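Side-chain contacts in endoglucanase (Humicola insolens, PDB 1DYS), which hydrolyses internal beta-1,4-glucosidic linkages in cellulose as a family 6 glycoside hydrolase and so takes part in recycling plant biomass: residues S105-G108 / L109-Y112; S240-E243 / S244-A247; I250-A253 / M254-R257. All coordinates share one frame; numbering follows the deposited sequence.

Contact 1: residues S105-G108 / L109-Y112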
loop_
_atom_site.group_PDB
_atom_site.type_symbol
_atom_site.label_atom_id
_atom_site.label_comp_id
_atom_site.label_asym_id
_atom_site.label_seq_id
_atom_site.Cartn_x
_atom_site.Cartn_y
_atom_site.Cartn_z
ATOM N N SER A 105 7.147 -4.378 -16.310
ATOM C CA SER A 105 8.473 -3.882 -16.653
ATOM C C SER A 105 9.541 -4.191 -15.612
ATOM O O SER A 105 10.700 -3.777 -15.798
ATOM C CB SER A 105 8.346 -2.368 -16.878
ATOM O OG SER A 105 7.839 -1.721 -15.724
ATOM N N GLN A 106 9.219 -4.867 -14.517
ATOM C CA GLN A 106 10.142 -5.298 -13.496
ATOM C C GLN A 106 10.027 -6.811 -13.342
ATOM O O GLN A 106 9.872 -7.372 -12.251
ATOM C CB GLN A 106 9.926 -4.599 -12.148
ATOM C CG GLN A 106 10.038 -3.069 -12.201
ATOM C CD GLN A 106 9.639 -2.445 -10.868
ATOM O OE1 GLN A 106 9.067 -3.078 -9.966
ATOM N NE2 GLN A 106 9.917 -1.140 -10.766
ATOM N N ASN A 107 10.084 -7.508 -14.488
ATOM C CA ASN A 107 10.011 -8.955 -14.585
ATOM C C ASN A 107 8.768 -9.486 -13.879
ATOM O O ASN A 107 8.770 -10.572 -13.331
ATOM C CB ASN A 107 11.281 -9.593 -14.002
ATOM C CG ASN A 107 11.482 -11.070 -14.268
ATOM O OD1 ASN A 107 12.048 -11.753 -13.393
ATOM N ND2 ASN A 107 11.096 -11.614 -15.414
ATOM N N GLY A 108 7.679 -8.735 -13.907
ATOM C CA GLY A 108 6.502 -9.077 -13.098
ATOM C C GLY A 108 5.804 -10.356 -13.442
ATOM O O GLY A 108 5.281 -11.052 -12.546
ATOM N N LEU A 109 5.722 -10.706 -14.726
ATOM C CA LEU A 109 5.113 -11.954 -15.107
ATOM C C LEU A 109 5.847 -13.147 -14.524
ATOM O O LEU A 109 5.237 -14.010 -13.892
ATOM C CB LEU A 109 5.020 -12.037 -16.650
ATOM C CG LEU A 109 4.399 -13.374 -17.056
ATOM C CD1 LEU A 109 2.941 -13.424 -16.552
ATOM C CD2 LEU A 109 4.407 -13.559 -18.564
ATOM N N ASN A 110 7.191 -13.192 -14.619
ATOM C CA ASN A 110 7.913 -14.303 -14.024
ATOM C C ASN A 110 7.760 -14.362 -12.505
ATOM O O ASN A 110 7.579 -15.461 -11.978
ATOM C CB ASN A 110 9.415 -14.247 -14.371
ATOM C CG ASN A 110 9.640 -14.739 -15.787
ATOM O OD1 ASN A 110 10.468 -14.212 -16.552
ATOM N ND2 ASN A 110 8.891 -15.771 -16.158
ATOM N N ARG A 111 7.810 -13.235 -11.810
ATOM C CA ARG A 111 7.699 -13.153 -10.352
ATOM C C ARG A 111 6.287 -13.607 -9.900
ATOM O O ARG A 111 6.153 -14.326 -8.913
ATOM C CB ARG A 111 8.014 -11.765 -9.831
ATOM C CG ARG A 111 9.399 -11.201 -10.157
ATOM C CD ARG A 111 9.532 -9.753 -9.680
ATOM N NE ARG A 111 10.964 -9.376 -9.738
ATOM C CZ ARG A 111 11.381 -8.125 -9.508
ATOM N NH1 ARG A 111 10.553 -7.138 -9.178
ATOM N NH2 ARG A 111 12.691 -7.892 -9.596
ATOM N N TYR A 112 5.283 -13.199 -10.682
ATOM C CA TYR A 112 3.916 -13.659 -10.412
ATOM C C TYR A 112 3.814 -15.178 -10.522
ATOM O O TYR A 112 3.240 -15.821 -9.638
ATOM C CB TYR A 112 2.939 -13.078 -11.401
ATOM C CG TYR A 112 1.468 -13.355 -11.214
ATOM C CD1 TYR A 112 0.721 -12.727 -10.231
ATOM C CD2 TYR A 112 0.836 -14.225 -12.079
ATOM C CE1 TYR A 112 -0.648 -12.994 -10.132
ATOM C CE2 TYR A 112 -0.531 -14.476 -11.985
ATOM C CZ TYR A 112 -1.263 -13.836 -10.999
ATOM O OH TYR A 112 -2.614 -14.103 -10.924
HETATM O O HOH W 1 8.601 -11.516 -16.471
HETATM O O HOH W 2 13.182 -11.446 -10.676
#
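The guanidinium of Arg111 lies against the backbone of Gln106, whose O sits 3.0 Å above one face, displaced toward the rim. That oxygen is 3.2 Å from Arg111 NH1, yet the angle is too poor for a hydrogen bond, so this is a carbonyl resting on a flat cation. At the edge, in plane, a water accepts from Arg111 NE and donates to Asn107 OD1, tying the two side chains together. Arg111 gets there by running extended from CG to NE, its CG passing 3.3 Å from Asn107 O.

A second pair of flat groups, the amides of Asn107 and Asn110, is turned 68° apart. Asn107 CG, anti to the backbone N (chi1 -169°), carries ND2 to Asn110 OD1 in a bent bond of 2.9 Å. Asn107 holds the N-cap position, but its side chain makes no capping bond; a second water accepts from Asn110 N instead, and weakly from Asn107 ND2.

This is the first turn of helix 108-126. Leu109 and Tyr112 pack on helix 150-169, Tyr112 OH bonds Glu137 just beyond strand 132-136, and Arg111 packs on Phe57 of the second subunit, with Arg60 of that subunit, a like charge, close to its NE.

Contact 2: residues S240-E243 / S244-A247; sequences SPDE and SRYA
Ser240 packs against Tyr246 where the loop turns into helix 243-255, a start built around an N-cap at Asp242. Its OG lies at the edge of the tyrosine ring, in plane and 3.7 Å from Tyr246 CD1, while bonding to Gly188 O and Asn249 ND2. Pro241 comes next, its CG 3.4 Å above the centre of the Arg245 guanidinium, so the proline covers one face of the cation.

Asp242 makes the polar side-chain contacts to Arg245. Its CG stands between the backbone N and the carbonyl carbon (chi1 59°), which turns the carboxylate back to the helix start. Asp242 OD1 caps Arg245 N at 2.9 Å and also takes Arg245 NE from the opposite face of the carboxylate plane. In this salt bridge Arg245 grips side-on, its second bond running from NH2 to Asp242 OD2, which has a further donor in Thr228 N. With Asp242 replaced by an alanine, Arg245 N is likely to lose its cap and the guanidinium its countercharge, leaving it able to swing off Pro241.

Glu243 bends at chi2 (-71°) and runs beside Tyr246. Gly184 N and Asn224 ND2 hold its OE2, Ser218 OG its OE1, close to Asn183, which probably binds substrate. Beside these bonds, Glu243 OE1 comes 3.8 Å from Tyr246 CD2, with the carboxylate and ring planes 43° apart.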
loop_
_atom_site.group_PDB
_atom_site.type_symbol
_atom_site.label_atom_id
_atom_site.label_comp_id
_atom_site.label_asym_id
_atom_site.label_seq_id
_atom_site.Cartn_x
_atom_site.Cartn_y
_atom_site.Cartn_z
ATOM N N SER A 240 -28.726 -5.600 -16.491
ATOM C CA SER A 240 -28.170 -6.138 -15.281
ATOM C C SER A 240 -28.200 -5.181 -14.106
ATOM O O SER A 240 -27.155 -4.832 -13.560
ATOM C CB SER A 240 -26.664 -6.378 -15.592
ATOM O OG SER A 240 -26.552 -7.377 -16.585
ATOM N N PRO A 241 -29.365 -4.730 -13.695
ATOM C CA PRO A 241 -29.569 -3.770 -12.636
ATOM C C PRO A 241 -29.441 -4.256 -11.217
ATOM O O PRO A 241 -29.478 -3.434 -10.299
ATOM C CB PRO A 241 -30.958 -3.130 -12.904
ATOM C CG PRO A 241 -31.649 -4.395 -13.377
ATOM C CD PRO A 241 -30.669 -5.118 -14.270
ATOM N N ASP A 242 -29.233 -5.551 -11.028
ATOM C CA ASP A 242 -28.870 -6.107 -9.730
ATOM C C ASP A 242 -27.950 -7.280 -10.050
ATOM O O ASP A 242 -27.798 -7.609 -11.252
ATOM C CB ASP A 242 -30.032 -6.402 -8.817
ATOM C CG ASP A 242 -31.034 -7.379 -9.362
ATOM O OD1 ASP A 242 -30.686 -8.079 -10.331
ATOM O OD2 ASP A 242 -32.164 -7.433 -8.825
ATOM N N GLU A 243 -27.241 -7.769 -9.037
ATOM C CA GLU A 243 -26.250 -8.814 -9.265
ATOM C C GLU A 243 -26.862 -10.143 -9.637
ATOM O O GLU A 243 -26.250 -10.920 -10.374
ATOM C CB GLU A 243 -25.296 -8.853 -8.073
ATOM C CG GLU A 243 -24.534 -7.519 -7.984
ATOM C CD GLU A 243 -23.521 -7.390 -9.120
ATOM O OE1 GLU A 243 -22.642 -8.274 -9.155
ATOM O OE2 GLU A 243 -23.636 -6.501 -9.967
ATOM N N SER A 244 -28.074 -10.417 -9.138
ATOM C CA SER A 244 -28.761 -11.646 -9.528
ATOM C C SER A 244 -29.013 -11.582 -11.031
ATOM O O SER A 244 -28.751 -12.593 -11.689
ATOM C CB SER A 244 -30.080 -11.811 -8.781
ATOM O OG SER A 244 -30.710 -13.009 -9.256
ATOM N N ARG A 245 -29.469 -10.453 -11.589
ATOM C CA ARG A 245 -29.697 -10.421 -13.033
ATOM C C ARG A 245 -28.382 -10.355 -13.798
ATOM O O ARG A 245 -28.229 -10.909 -14.885
ATOM C CB ARG A 245 -30.668 -9.339 -13.475
ATOM C CG ARG A 245 -32.098 -9.780 -13.076
ATOM C CD ARG A 245 -33.011 -8.579 -13.267
ATOM N NE ARG A 245 -33.030 -7.747 -12.050
ATOM C CZ ARG A 245 -33.797 -6.659 -11.989
ATOM N NH1 ARG A 245 -34.509 -6.328 -13.073
ATOM N NH2 ARG A 245 -33.848 -5.922 -10.895
ATOM N N TYR A 246 -27.347 -9.756 -13.182
ATOM C CA TYR A 246 -26.041 -9.754 -13.879
ATOM C C TYR A 246 -25.547 -11.187 -14.054
ATOM O O TYR A 246 -25.130 -11.533 -15.164
ATOM C CB TYR A 246 -25.034 -8.914 -13.091
ATOM C CG TYR A 246 -23.634 -8.901 -13.686
ATOM C CD1 TYR A 246 -23.398 -8.621 -15.015
ATOM C CD2 TYR A 246 -22.533 -9.138 -12.875
ATOM C CE1 TYR A 246 -22.120 -8.613 -15.562
ATOM C CE2 TYR A 246 -21.251 -9.135 -13.389
ATOM C CZ TYR A 246 -21.050 -8.852 -14.730
ATOM O OH TYR A 246 -19.786 -8.881 -15.267
ATOM N N ALA A 247 -25.639 -11.994 -12.989
ATOM C CA ALA A 247 -25.216 -13.391 -13.000
ATOM C C ALA A 247 -25.939 -14.195 -14.073
ATOM O O ALA A 247 -25.325 -14.946 -14.836
ATOM C CB ALA A 247 -25.367 -14.044 -11.630
#

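Contact 3: residues I250-A253 / M254-R257; sequences IANA and MRQR
Met254 meets Ile250 one helical turn back, near the C-terminal end of helix 243-255. From the backbone outward, Met254 CB lies 3.6 Å from Ile250 O, the same oxygen that accepts the helical bond from Met254 N. CG comes nearer still, 3.2 Å from Ile250 O, and also touches Ile250 CG2. The bend about CB-CG (chi2 -71°), followed by an extended CG-SD bond, sets the methyl CE of Met254 against Ile250 CG2 at 3.5 Å. The two apolar side chains thus lie alongside each other, pointing the same way, and both rest on helix 190-207, Ile250 on Leu193 and Met254 on Val200.

A polar pair, Asn252 and Arg255, also runs side by side. Arg255 bends at chi3 (-57°), which carries NH1 to Asn252 OD1. The distance is short, 2.6 Å, but the bond is weak because its angle at the hydrogen is only 123°. Asn252 OD1 lies near the guanidinium plane at its edge, whereas Ala251 O sits over one face, 3.8 Å above it and displaced toward the rim.

As the helix runs out, Gln256 N makes a weak bond to Asn252 O, and a water donates to both Asn252 O and Gln256 OE1. Arg257 lays its CG 3.6 Å from Ala253 O, then sends its guanidinium to Glu194, in a salt bridge, and Gln198 of helix 190-207. The chemistry therefore splits: apolar packing and the Arg257-Glu194 pair fasten the turn to helix 190-207, while exposed Arg255, weakly bonded to Asn252, also meets a crystal neighbour that may help place it.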
loop_
_atom_site.group_PDB
_atom_site.type_symbol
_atom_site.label_atom_id
_atom_site.label_comp_id
_atom_site.label_asym_id
_atom_site.label_seq_id
_atom_site.Cartn_x
_atom_site.Cartn_y
_atom_site.Cartn_z
ATOM N N ILE A 250 -24.655 -12.984 -17.655
ATOM C CA ILE A 250 -23.346 -13.536 -17.979
ATOM C C ILE A 250 -23.496 -15.042 -18.173
ATOM O O ILE A 250 -22.998 -15.577 -19.168
ATOM C CB ILE A 250 -22.250 -13.232 -16.931
ATOM C CG1 ILE A 250 -21.885 -11.753 -16.927
ATOM C CG2 ILE A 250 -21.023 -14.113 -17.217
ATOM C CD1 ILE A 250 -21.109 -11.218 -18.112
ATOM N N ALA A 251 -24.218 -15.726 -17.270
ATOM C CA ALA A 251 -24.358 -17.186 -17.390
ATOM C C ALA A 251 -24.993 -17.591 -18.716
ATOM O O ALA A 251 -24.543 -18.557 -19.326
ATOM C CB ALA A 251 -25.165 -17.700 -16.204
ATOM N N ASN A 252 -25.927 -16.793 -19.217
ATOM C CA ASN A 252 -26.553 -17.063 -20.524
ATOM C C ASN A 252 -25.595 -16.884 -21.692
ATOM O O ASN A 252 -25.544 -17.708 -22.627
ATOM C CB ASN A 252 -27.802 -16.171 -20.636
ATOM C CG ASN A 252 -28.940 -16.616 -19.736
ATOM O OD1 ASN A 252 -28.883 -17.639 -19.040
ATOM N ND2 ASN A 252 -30.042 -15.875 -19.659
ATOM N N ALA A 253 -24.731 -15.862 -21.662
ATOM C CA ALA A 253 -23.722 -15.603 -22.659
ATOM C C ALA A 253 -22.687 -16.728 -22.639
ATOM O O ALA A 253 -22.275 -17.179 -23.707
ATOM C CB ALA A 253 -23.008 -14.275 -22.468
ATOM N N MET A 254 -22.263 -17.168 -21.460
ATOM C CA MET A 254 -21.305 -18.252 -21.344
ATOM C C MET A 254 -21.820 -19.581 -21.866
ATOM O O MET A 254 -21.106 -20.374 -22.468
ATOM C CB MET A 254 -20.901 -18.431 -19.867
ATOM C CG MET A 254 -20.229 -17.173 -19.330
ATOM S SD MET A 254 -18.559 -16.858 -19.980
ATOM C CE MET A 254 -18.282 -15.278 -19.147
ATOM N N ARG A 255 -23.066 -19.871 -21.513
ATOM C CA ARG A 255 -23.732 -21.113 -21.885
ATOM C C ARG A 255 -23.757 -21.365 -23.375
ATOM O O ARG A 255 -23.485 -22.456 -23.876
ATOM C CB ARG A 255 -25.159 -20.995 -21.319
ATOM C CG ARG A 255 -26.049 -22.134 -21.787
ATOM C CD ARG A 255 -27.351 -22.113 -21.020
ATOM N NE ARG A 255 -27.137 -22.200 -19.578
ATOM C CZ ARG A 255 -27.455 -21.255 -18.714
ATOM N NH1 ARG A 255 -27.972 -20.108 -19.152
ATOM N NH2 ARG A 255 -27.249 -21.376 -17.419
ATOM N N GLN A 256 -24.027 -20.322 -24.158
ATOM C CA GLN A 256 -24.079 -20.310 -25.593
ATOM C C GLN A 256 -22.715 -20.508 -26.244
ATOM O O GLN A 256 -22.614 -20.772 -27.448
ATOM C CB GLN A 256 -24.620 -18.973 -26.116
ATOM C CG GLN A 256 -26.123 -18.851 -26.111
ATOM C CD GLN A 256 -26.807 -20.168 -26.448
ATOM O OE1 GLN A 256 -27.585 -20.671 -25.643
ATOM N NE2 GLN A 256 -26.460 -20.737 -27.592
ATOM N N ARG A 257 -21.651 -20.305 -25.468
ATOM C CA ARG A 257 -20.297 -20.502 -25.962
ATOM C C ARG A 257 -19.743 -21.780 -25.331
ATOM O O ARG A 257 -18.579 -22.167 -25.446
ATOM C CB ARG A 257 -19.384 -19.317 -25.693
ATOM C CG ARG A 257 -19.823 -17.968 -26.261
ATOM C CD ARG A 257 -19.030 -16.879 -25.543
ATOM N NE ARG A 257 -19.061 -15.570 -26.144
ATOM C CZ ARG A 257 -18.093 -14.960 -26.825
ATOM N NH1 ARG A 257 -16.937 -15.539 -27.096
ATOM N NH2 ARG A 257 -18.341 -13.727 -27.254
HETATM O O HOH W 3 -27.986 -19.375 -23.318
#

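Contacts 2 and 3 use the same helix, 243-255, at its start and toward its end, with centres 14 Å apart. Contact 1 opens a different helix, 108-126, its centre about 35 Å from that of contact 2 and on the opposite side of the chain's centre. Contact 2 is the buried one: it holds an Asp-Arg salt bridge, and neutral donors meet its glutamate near probable substrate-binding residues. Contacts 1 and 3 are partly buried and divide between apolar packing on a neighbouring helix and water-bridged polar groups, contact 3 also sending a salt bridge to helix 190-207. A carboxylate caps contact 2, whereas water meets a backbone N-H in contact 1, the only one touching the second subunit.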